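Beta chain (Acipenser stellatus, PDB 6IYI) probably carries oxygen on its haem iron as the beta subunit of a tetrameric haemoglobin from a sturgeon. Local coordinates at residues Thr13-Val18 / Ala128-Met133; Asn102-Gly107 / Val136-Leu141. All blocks are in the same frame, centred on the assembly; numbering follows the deposited sequence.

Interaction 1 (Thr13-Val18 / Ala128-Met133); sequences TLWAKV and AAWQKM
Leu14 is the first residue of Thr13-Val18 to reach the indole of Trp130, and it does so at the pyrrole side. Its CD2 methyl lies 3.2 Å from Trp130 NE1 and 3.6 Å from Trp130 CD1. CG is swung opposite the backbone N (chi1 -164°), which leaves both CB and CD2 against NE1. Leu14 CB sits 3.5 Å from Trp130 NE1. The indole nitrogen is thus covered by hydrocarbon, and NE1 has no hydrogen-bond partner in the model. Trp15 takes up the other end of the indole: its CE3 meets Trp130 CH2 at 3.7 Å, benzo ring to benzo ring, the two side chains crossing at about a right angle. In the globin fold this is where the first helix, 5-15, lies beside the last, 124-142; in the family's nomenclature they are A and H. Ile75 of helix 58-76 touches both tryptophans, and Leu114 of helix 101-118 also packs on Trp130. A type I turn runs from Trp15 to Val18, closed by Val18 N to Trp15 O at 3.0 Å, and Val18 CB lies over one face of the Trp15 ring, offset toward its rim.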
ATOM      1  N   THR B  13     -13.007 -17.062  22.146  1.00 16.93           N
ATOM      2  CA  THR B  13     -13.827 -16.462  23.195  1.00 17.13           C
ATOM      3  C   THR B  13     -14.532 -15.187  22.755  1.00 16.08           C
ATOM      4  O   THR B  13     -15.728 -15.022  23.008  1.00 14.74           O
ATOM      5  CB  THR B  13     -12.941 -16.143  24.399  1.00 18.59           C
ATOM      6  OG1 THR B  13     -12.235 -17.339  24.734  1.00 19.84           O
ATOM      7  CG2 THR B  13     -13.737 -15.657  25.585  1.00 19.71           C
ATOM      8  N   LEU B  14     -13.808 -14.315  22.056  1.00 15.00           N
ATOM      9  CA  LEU B  14     -14.442 -13.111  21.496  1.00 14.37           C
ATOM     10  C   LEU B  14     -15.484 -13.529  20.506  1.00 11.68           C
ATOM     11  O   LEU B  14     -16.573 -13.001  20.495  1.00 10.83           O
ATOM     12  CB  LEU B  14     -13.418 -12.144  20.874  1.00 15.20           C
ATOM     13  CG  LEU B  14     -13.974 -10.749  20.632  1.00 17.86           C
ATOM     14  CD1 LEU B  14     -14.055 -10.025  21.964  1.00 19.58           C
ATOM     15  CD2 LEU B  14     -13.127  -9.937  19.664  1.00 19.05           C
ATOM     16  N   TRP B  15     -15.146 -14.485  19.682  1.00 12.10           N
ATOM     17  CA  TRP B  15     -16.028 -14.975  18.620  1.00 12.93           C
ATOM     18  C   TRP B  15     -17.342 -15.564  19.164  1.00 12.63           C
ATOM     19  O   TRP B  15     -18.423 -15.395  18.576  1.00 13.20           O
ATOM     20  CB  TRP B  15     -15.300 -16.019  17.764  1.00 13.11           C
ATOM     21  CG  TRP B  15     -16.122 -16.382  16.542  1.00 14.13           C
ATOM     22  CD1 TRP B  15     -16.757 -17.578  16.289  1.00 13.23           C
ATOM     23  CD2 TRP B  15     -16.468 -15.515  15.450  1.00 13.54           C
ATOM     24  NE1 TRP B  15     -17.431 -17.494  15.113  1.00 13.30           N
ATOM     25  CE2 TRP B  15     -17.252 -16.260  14.567  1.00 13.05           C
ATOM     26  CE3 TRP B  15     -16.142 -14.191  15.114  1.00 13.23           C
ATOM     27  CZ2 TRP B  15     -17.732 -15.731  13.381  1.00 13.36           C
ATOM     28  CZ3 TRP B  15     -16.569 -13.684  13.906  1.00 12.76           C
ATOM     29  CH2 TRP B  15     -17.380 -14.430  13.071  1.00 12.88           C
ATOM     30  N   ALA B  16     -17.258 -16.185  20.329  1.00 11.88           N
ATOM     31  CA  ALA B  16     -18.435 -16.773  20.965  1.00 11.86           C
ATOM     32  C   ALA B  16     -19.457 -15.675  21.330  1.00 11.34           C
ATOM     33  O   ALA B  16     -20.632 -16.005  21.526  1.00 10.32           O
ATOM     34  CB  ALA B  16     -18.013 -17.552  22.220  1.00 11.72           C
ATOM     35  N   LYS B  17     -19.029 -14.412  21.432  1.00 10.99           N
ATOM     36  CA  LYS B  17     -19.963 -13.289  21.687  1.00 12.62           C
ATOM     37  C   LYS B  17     -20.271 -12.425  20.479  1.00 10.99           C
ATOM     38  O   LYS B  17     -20.973 -11.425  20.601  1.00 10.66           O
ATOM     39  CB  LYS B  17     -19.463 -12.344  22.780  1.00 15.04           C
ATOM     40  CG  LYS B  17     -19.028 -13.041  24.027  1.00 18.75           C
ATOM     41  CD  LYS B  17     -18.565 -12.048  25.101  1.00 23.22           C
ATOM     42  CE  LYS B  17     -19.294 -12.381  26.393  1.00 27.64           C
ATOM     43  NZ  LYS B  17     -18.503 -12.037  27.613  1.00 33.12           N
ATOM     44  N   VAL B  18     -19.759 -12.780  19.317  1.00 10.68           N
ATOM     45  CA  VAL B  18     -20.029 -11.990  18.113  1.00 10.14           C
ATOM     46  C   VAL B  18     -21.391 -12.308  17.507  1.00  9.36           C
ATOM     47  O   VAL B  18     -21.645 -13.427  17.131  1.00  9.55           O
ATOM     48  CB  VAL B  18     -18.921 -12.189  17.067  1.00 10.34           C
ATOM     49  CG1 VAL B  18     -19.305 -11.644  15.690  1.00 10.34           C
ATOM     50  CG2 VAL B  18     -17.671 -11.517  17.582  1.00 10.43           C
ATOM     51  N   ALA B 128      -4.574  -7.391  19.262  1.00 10.31           N
ATOM     52  CA  ALA B 128      -3.386  -7.916  18.581  1.00 10.57           C
ATOM     53  C   ALA B 128      -3.638  -9.282  17.999  1.00 10.80           C
ATOM     54  O   ALA B 128      -3.254  -9.591  16.837  1.00  9.49           O
ATOM     55  CB  ALA B 128      -2.152  -7.939  19.505  1.00 10.96           C
ATOM     56  N   ALA B 129      -4.302 -10.122  18.781  1.00 10.24           N
ATOM     57  CA  ALA B 129      -4.628 -11.446  18.245  1.00  9.83           C
ATOM     58  C   ALA B 129      -5.600 -11.367  17.056  1.00  9.56           C
ATOM     59  O   ALA B 129      -5.453 -12.132  16.108  1.00  9.07           O
ATOM     60  CB  ALA B 129      -5.261 -12.313  19.335  1.00  9.88           C
ATOM     61  N   TRP B 130      -6.630 -10.517  17.167  1.00  9.09           N
ATOM     62  CA  TRP B 130      -7.550 -10.339  16.088  1.00  9.97           C
ATOM     63  C   TRP B 130      -6.880  -9.704  14.812  1.00  9.68           C
ATOM     64  O   TRP B 130      -7.201 -10.089  13.704  1.00  8.06           O
ATOM     65  CB  TRP B 130      -8.796  -9.585  16.557  1.00 10.74           C
ATOM     66  CG  TRP B 130      -9.748 -10.526  17.044  1.00 11.58           C
ATOM     67  CD1 TRP B 130      -9.930 -10.922  18.327  1.00 13.45           C
ATOM     68  CD2 TRP B 130     -10.664 -11.289  16.261  1.00 12.57           C
ATOM     69  NE1 TRP B 130     -10.918 -11.909  18.391  1.00 13.04           N
ATOM     70  CE2 TRP B 130     -11.390 -12.115  17.135  1.00 13.10           C
ATOM     71  CE3 TRP B 130     -11.003 -11.294  14.918  1.00 13.06           C
ATOM     72  CZ2 TRP B 130     -12.373 -12.972  16.690  1.00 14.40           C
ATOM     73  CZ3 TRP B 130     -11.959 -12.144  14.495  1.00 13.69           C
ATOM     74  CH2 TRP B 130     -12.656 -12.955  15.380  1.00 13.40           C
ATOM     75  N   GLN B 131      -5.927  -8.803  15.012  1.00  9.66           N
ATOM     76  CA  GLN B 131      -5.238  -8.245  13.870  1.00 11.11           C
ATOM     77  C   GLN B 131      -4.456  -9.385  13.200  1.00 11.96           C
ATOM     78  O   GLN B 131      -4.388  -9.426  12.003  1.00 11.01           O
ATOM     79  CB  GLN B 131      -4.249  -7.151  14.256  1.00 10.45           C
ATOM     80  CG  GLN B 131      -3.448  -6.570  13.107  1.00 10.59           C
ATOM     81  CD  GLN B 131      -4.332  -6.011  12.013  1.00 10.84           C
ATOM     82  OE1 GLN B 131      -5.400  -5.408  12.290  1.00 10.91           O
ATOM     83  NE2 GLN B 131      -3.891  -6.184  10.752  1.00 10.56           N
ATOM     84  N   LYS B 132      -3.860 -10.283  13.991  1.00 13.11           N
ATOM     85  CA  LYS B 132      -3.112 -11.430  13.408  1.00 13.49           C
ATOM     86  C   LYS B 132      -4.075 -12.300  12.659  1.00 12.98           C
ATOM     87  O   LYS B 132      -3.826 -12.677  11.541  1.00 12.34           O
ATOM     88  CB  LYS B 132      -2.395 -12.205  14.516  1.00 14.62           C
ATOM     89  CG  LYS B 132      -1.556 -13.364  14.015  1.00 15.40           C
ATOM     90  CD  LYS B 132      -0.879 -14.055  15.184  1.00 15.95           C
ATOM     91  CE  LYS B 132      -0.269 -15.369  14.693  1.00 16.64           C
ATOM     92  NZ  LYS B 132       0.504 -15.990  15.788  1.00 18.18           N
ATOM     93  N   MET B 133      -5.245 -12.552  13.234  1.00 14.15           N
ATOM     94  CA  MET B 133      -6.244 -13.387  12.503  1.00 15.41           C
ATOM     95  C   MET B 133      -6.663 -12.737  11.162  1.00 15.87           C
ATOM     96  O   MET B 133      -6.829 -13.420  10.094  1.00 17.46           O
ATOM     97  CB  MET B 133      -7.449 -13.680  13.395  1.00 15.67           C
ATOM     98  CG  MET B 133      -8.520 -14.582  12.789  1.00 16.06           C
ATOM     99  SD  MET B 133      -7.964 -16.318  12.655  1.00 16.71           S
ATOM    100  CE  MET B 133      -8.649 -16.729  11.087  1.00 18.41           C
TER

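Interaction 2 (Asn102-Gly107 / Val136-Leu141); sequences NFEHFG and VIISAL. With HEM (protoporphyrin IX containing Fe), chain D.
Phe103 and Leu141 meet in a CH-pi contact. Leu141 CB stands 3.9 Å from the centroid of the Phe103 ring, only 12° off its normal, so the methylene sits over the middle of one face. Phe103 CB points toward segment 136-141, and with CG beside the backbone N (chi1 -59°) the ring comes to lie under Leu141 CB. Around this pair the contact is van der Waals, with Ile138 lying along the backbone of Phe103 and Glu104. Its CG1 rests 3.7 Å from Phe103 O and also faces Phe103 CB, while its CD1 lies 3.9 Å from Glu104 CA. Gly107, one turn further along, presents no side chain where the Ile138 chain ends. The segments of these two helices, G and H of the globin fold, run nearly antiparallel (157°), their axes 9.6 Å apart at closest approach. A third set of contacts is with the haem. Its meso carbon CHC lies at the edge of the Phe103 ring, in the ring plane, 3.8 Å from Phe103 CD1. Leu141 CD1 presses on the vinyl carbon CAB at 3.3 Å, and Phe106 CD2 approaches the vinyl end CBB at 3.7 Å. The polar groups find partners outside the two segments: Leu141 O, which also touches Phe103 CE2, accepts from Ser89 OG, and Asn102 ND2 bonds an acidic side chain of a neighbouring subunit of a different protein. No hydrogen bond joins the segments, so van der Waals and CH-pi contacts carry the interface, and Phe103 and Leu141 give the porphyrin an apolar wall.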
ATOM      1  N   ASN B 102      -8.108  -3.841  -1.002  1.00 12.57           N
ATOM      2  CA  ASN B 102      -9.439  -3.809  -0.414  1.00 11.85           C
ATOM      3  C   ASN B 102      -9.670  -4.847   0.680  1.00 11.40           C
ATOM      4  O   ASN B 102     -10.543  -4.642   1.524  1.00 10.86           O
ATOM      5  CB  ASN B 102     -10.512  -3.901  -1.486  1.00 10.83           C
ATOM      6  CG  ASN B 102     -10.440  -2.763  -2.441  1.00 10.21           C
ATOM      7  OD1 ASN B 102     -10.574  -1.608  -2.042  1.00  9.49           O
ATOM      8  ND2 ASN B 102     -10.184  -3.070  -3.708  1.00  9.57           N
ATOM      9  N   PHE B 103      -8.908  -5.943   0.671  1.00 11.26           N
ATOM     10  CA  PHE B 103      -8.984  -6.916   1.765  1.00 11.21           C
ATOM     11  C   PHE B 103      -8.538  -6.279   3.097  1.00 11.69           C
ATOM     12  O   PHE B 103      -9.145  -6.475   4.131  1.00 10.89           O
ATOM     13  CB  PHE B 103      -8.209  -8.202   1.455  1.00 10.60           C
ATOM     14  CG  PHE B 103      -8.673  -8.938   0.223  1.00 10.96           C
ATOM     15  CD1 PHE B 103      -9.977  -9.141  -0.034  1.00 11.67           C
ATOM     16  CD2 PHE B 103      -7.770  -9.516  -0.615  1.00 11.95           C
ATOM     17  CE1 PHE B 103     -10.400  -9.836  -1.148  1.00 12.52           C
ATOM     18  CE2 PHE B 103      -8.155 -10.231  -1.755  1.00 11.76           C
ATOM     19  CZ  PHE B 103      -9.476 -10.395  -2.033  1.00 12.12           C
ATOM     20  N   GLU B 104      -7.516  -5.456   3.061  1.00 12.89           N
ATOM     21  CA  GLU B 104      -7.124  -4.784   4.289  1.00 14.08           C
ATOM     22  C   GLU B 104      -7.983  -3.629   4.703  1.00 11.77           C
ATOM     23  O   GLU B 104      -8.091  -3.416   5.917  1.00  9.73           O
ATOM     24  CB  GLU B 104      -5.681  -4.353   4.375  1.00 18.42           C
ATOM     25  CG  GLU B 104      -5.029  -3.864   3.177  1.00 25.30           C
ATOM     26  CD  GLU B 104      -3.596  -4.339   3.168  1.00 33.87           C
ATOM     27  OE1 GLU B 104      -3.346  -5.424   2.587  1.00 51.89           O
ATOM     28  OE2 GLU B 104      -2.747  -3.664   3.811  1.00 39.17           O
ATOM     29  N   HIS B 105      -8.602  -2.920   3.744  1.00  9.87           N
ATOM     30  CA  HIS B 105      -9.674  -1.980   4.096  1.00  9.85           C
ATOM     31  C   HIS B 105     -10.778  -2.692   4.877  1.00  9.10           C
ATOM     32  O   HIS B 105     -11.226  -2.185   5.891  1.00  8.46           O
ATOM     33  CB  HIS B 105     -10.263  -1.224   2.899  1.00  9.89           C
ATOM     34  CG  HIS B 105      -9.242  -0.479   2.121  1.00 11.00           C
ATOM     35  ND1 HIS B 105      -8.123   0.057   2.704  1.00 12.18           N
ATOM     36  CD2 HIS B 105      -9.144  -0.207   0.798  1.00 12.01           C
ATOM     37  CE1 HIS B 105      -7.407   0.686   1.782  1.00 13.13           C
ATOM     38  NE2 HIS B 105      -8.003   0.537   0.616  1.00 12.49           N
ATOM     39  N   PHE B 106     -11.177  -3.862   4.386  1.00  8.89           N
ATOM     40  CA  PHE B 106     -12.211  -4.640   5.045  1.00  8.79           C
ATOM     41  C   PHE B 106     -11.799  -5.123   6.445  1.00  8.40           C
ATOM     42  O   PHE B 106     -12.550  -4.921   7.412  1.00  7.55           O
ATOM     43  CB  PHE B 106     -12.811  -5.775   4.210  1.00  8.66           C
ATOM     44  CG  PHE B 106     -13.948  -6.465   4.931  1.00  9.44           C
ATOM     45  CD1 PHE B 106     -15.188  -5.908   4.959  1.00 10.05           C
ATOM     46  CD2 PHE B 106     -13.700  -7.526   5.775  1.00 10.54           C
ATOM     47  CE1 PHE B 106     -16.221  -6.489   5.663  1.00 10.45           C
ATOM     48  CE2 PHE B 106     -14.707  -8.083   6.559  1.00 11.38           C
ATOM     49  CZ  PHE B 106     -15.999  -7.589   6.462  1.00 10.93           C
ATOM     50  N   GLY B 107     -10.579  -5.650   6.545  1.00  8.50           N
ATOM     51  CA  GLY B 107      -9.995  -5.985   7.830  1.00  8.31           C
ATOM     52  C   GLY B 107      -9.998  -4.848   8.821  1.00  8.21           C
ATOM     53  O   GLY B 107     -10.399  -5.009   9.945  1.00  7.46           O
ATOM     54  N   VAL B 136      -4.073 -13.029   8.543  1.00 13.11           N
ATOM     55  CA  VAL B 136      -4.018 -14.372   7.994  1.00 15.30           C
ATOM     56  C   VAL B 136      -5.102 -14.570   6.962  1.00 14.63           C
ATOM     57  O   VAL B 136      -4.890 -15.244   5.947  1.00 13.41           O
ATOM     58  CB  VAL B 136      -4.114 -15.427   9.126  1.00 16.67           C
ATOM     59  CG1 VAL B 136      -4.468 -16.796   8.580  1.00 17.52           C
ATOM     60  CG2 VAL B 136      -2.778 -15.430   9.876  1.00 18.75           C
ATOM     61  N   ILE B 137      -6.274 -14.042   7.279  1.00 14.46           N
ATOM     62  CA  ILE B 137      -7.376 -14.047   6.339  1.00 15.61           C
ATOM     63  C   ILE B 137      -6.983 -13.259   5.077  1.00 15.78           C
ATOM     64  O   ILE B 137      -7.206 -13.730   3.971  1.00 15.44           O
ATOM     65  CB  ILE B 137      -8.643 -13.524   7.018  1.00 15.56           C
ATOM     66  CG1 ILE B 137      -9.140 -14.610   8.003  1.00 15.20           C
ATOM     67  CG2 ILE B 137      -9.726 -13.203   6.008  1.00 16.49           C
ATOM     68  CD1 ILE B 137     -10.151 -14.129   9.031  1.00 14.89           C
ATOM     69  N   ILE B 138      -6.381 -12.091   5.247  1.00 15.90           N
ATOM     70  CA  ILE B 138      -6.041 -11.253   4.091  1.00 19.03           C
ATOM     71  C   ILE B 138      -5.049 -11.986   3.151  1.00 20.92           C
ATOM     72  O   ILE B 138      -5.245 -12.082   1.949  1.00 21.47           O
ATOM     73  CB  ILE B 138      -5.496  -9.895   4.562  1.00 19.90           C
ATOM     74  CG1 ILE B 138      -6.655  -9.083   5.130  1.00 18.47           C
ATOM     75  CG2 ILE B 138      -4.751  -9.143   3.443  1.00 21.33           C
ATOM     76  CD1 ILE B 138      -6.155  -8.103   6.154  1.00 20.52           C
ATOM     77  N   SER B 139      -4.051 -12.579   3.767  1.00 22.28           N
ATOM     78  CA  SER B 139      -3.012 -13.318   3.098  1.00 24.12           C
ATOM     79  C   SER B 139      -3.554 -14.520   2.377  1.00 22.59           C
ATOM     80  O   SER B 139      -3.229 -14.749   1.206  1.00 23.27           O
ATOM     81  CB  SER B 139      -1.958 -13.729   4.118  1.00 24.20           C
ATOM     82  OG  SER B 139      -0.981 -14.468   3.461  1.00 31.20           O
ATOM     83  N   ALA B 140      -4.412 -15.269   3.042  1.00 22.78           N
ATOM     84  CA  ALA B 140      -5.145 -16.350   2.352  1.00 22.07           C
ATOM     85  C   ALA B 140      -5.977 -15.908   1.148  1.00 23.55           C
ATOM     86  O   ALA B 140      -6.028 -16.644   0.134  1.00 22.80           O
ATOM     87  CB  ALA B 140      -6.019 -17.099   3.330  1.00 21.95           C
ATOM     88  N   LEU B 141      -6.660 -14.752   1.251  1.00 23.87           N
ATOM     89  CA  LEU B 141      -7.543 -14.274   0.159  1.00 23.49           C
ATOM     90  C   LEU B 141      -6.740 -13.669  -0.969  1.00 24.03           C
ATOM     91  O   LEU B 141      -7.180 -13.666  -2.090  1.00 24.00           O
ATOM     92  CB  LEU B 141      -8.547 -13.209   0.644  1.00 23.85           C
ATOM     93  CG  LEU B 141      -9.720 -13.703   1.441  1.00 25.75           C
ATOM     94  CD1 LEU B 141     -10.559 -12.528   1.927  1.00 26.89           C
ATOM     95  CD2 LEU B 141     -10.565 -14.657   0.605  1.00 27.15           C
TER
HETATM   96  CHA HEM D 201     -18.702 -12.786  -2.107  1.00 17.41           C
HETATM   97  CHB HEM D 201     -15.898 -13.464   1.718  1.00 15.96           C
HETATM   98  CHC HEM D 201     -13.662  -9.193   0.996  1.00 13.48           C
HETATM   99  CHD HEM D 201     -16.366  -8.577  -2.953  1.00 16.62           C
HETATM  100  C1A HEM D 201     -18.103 -13.338  -1.003  1.00 16.82           C
HETATM  101  C2A HEM D 201     -18.532 -14.533  -0.407  1.00 19.72           C
HETATM  102  C3A HEM D 201     -17.753 -14.725   0.657  1.00 18.69           C
HETATM  103  C4A HEM D 201     -16.865 -13.629   0.740  1.00 16.63           C
HETATM  104  CMA HEM D 201     -17.830 -15.896   1.592  1.00 18.83           C
HETATM  105  CAA HEM D 201     -19.627 -15.476  -0.904  1.00 23.71           C
HETATM  106  CBA HEM D 201     -18.881 -16.215  -2.018  1.00 29.22           C
HETATM  107  CGA HEM D 201     -19.652 -17.383  -2.554  1.00 35.47           C
HETATM  108  O1A HEM D 201     -20.789 -17.194  -3.037  1.00 35.26           O
HETATM  109  O2A HEM D 201     -19.119 -18.517  -2.515  1.00 40.90           O
HETATM  110  C1B HEM D 201     -15.052 -12.336   1.900  1.00 14.73           C
HETATM  111  C2B HEM D 201     -14.132 -12.217   2.977  1.00 14.12           C
HETATM  112  C3B HEM D 201     -13.513 -11.010   2.818  1.00 15.18           C
HETATM  113  C4B HEM D 201     -14.029 -10.419   1.558  1.00 13.96           C
HETATM  114  CMB HEM D 201     -13.831 -13.106   4.152  1.00 13.02           C
HETATM  115  CAB HEM D 201     -12.494 -10.690   3.831  1.00 15.83           C
HETATM  116  CBB HEM D 201     -11.610  -9.762   3.686  1.00 19.83           C
HETATM  117  C1C HEM D 201     -14.209  -8.611  -0.153  1.00 13.92           C
HETATM  118  C2C HEM D 201     -13.904  -7.289  -0.639  1.00 15.28           C
HETATM  119  C3C HEM D 201     -14.677  -7.127  -1.790  1.00 16.20           C
HETATM  120  C4C HEM D 201     -15.437  -8.353  -1.972  1.00 15.21           C
HETATM  121  CMC HEM D 201     -12.913  -6.336   0.024  1.00 14.48           C
HETATM  122  CAC HEM D 201     -14.798  -5.958  -2.664  1.00 17.19           C
HETATM  123  CBC HEM D 201     -14.263  -4.790  -2.328  1.00 17.99           C
HETATM  124  C1D HEM D 201     -17.231  -9.699  -2.987  1.00 17.16           C
HETATM  125  C2D HEM D 201     -18.275  -9.797  -4.022  1.00 17.58           C
HETATM  126  C3D HEM D 201     -18.908 -10.965  -3.798  1.00 18.14           C
HETATM  127  C4D HEM D 201     -18.263 -11.562  -2.625  1.00 18.17           C
HETATM  128  CMD HEM D 201     -18.599  -8.818  -5.178  1.00 17.75           C
HETATM  129  CAD HEM D 201     -20.103 -11.487  -4.600  1.00 21.26           C
HETATM  130  CBD HEM D 201     -21.312 -10.798  -3.951  1.00 25.45           C
HETATM  131  CGD HEM D 201     -22.656 -10.952  -4.654  1.00 30.08           C
HETATM  132  O1D HEM D 201     -23.384 -11.874  -4.322  1.00 30.26           O
HETATM  133  O2D HEM D 201     -23.098 -10.118  -5.494  1.00 36.82           O
HETATM  134  NA  HEM D 201     -17.095 -12.793  -0.293  1.00 15.84           N
HETATM  135  NB  HEM D 201     -14.938 -11.281   1.069  1.00 13.90           N
HETATM  136  NC  HEM D 201     -15.163  -9.185  -0.965  1.00 14.69           N
HETATM  137  ND  HEM D 201     -17.234 -10.788  -2.173  1.00 15.80           N
HETATM  138 FE   HEM D 201     -16.144 -11.040  -0.643  1.00 14.64          FE
HETATM  139  O   HOH W   1     -17.544  -9.906   0.365  1.00  9.10           O

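Helix 124-142 serves both interactions, and its segments 128-133 and 136-141 follow each other closely in sequence. The partners come from far apart in the chain: 13-18 from the first helix, 5-15, and its continuation, and 102-107 from helix 101-118, which directly precedes 124-142. Both first segments come before both second segments, in the order 13-18, 102-107, 128-133, 136-141, and the contact centres stand 15 Å apart. Interaction 1 is purely protein against protein, with the side chain of Trp15 still about 10 Å from the haem; interaction 2 borders the porphyrin directly and contributes to its pocket. Here the last long helix packs both on the first helix and on the one before it, beside the haem.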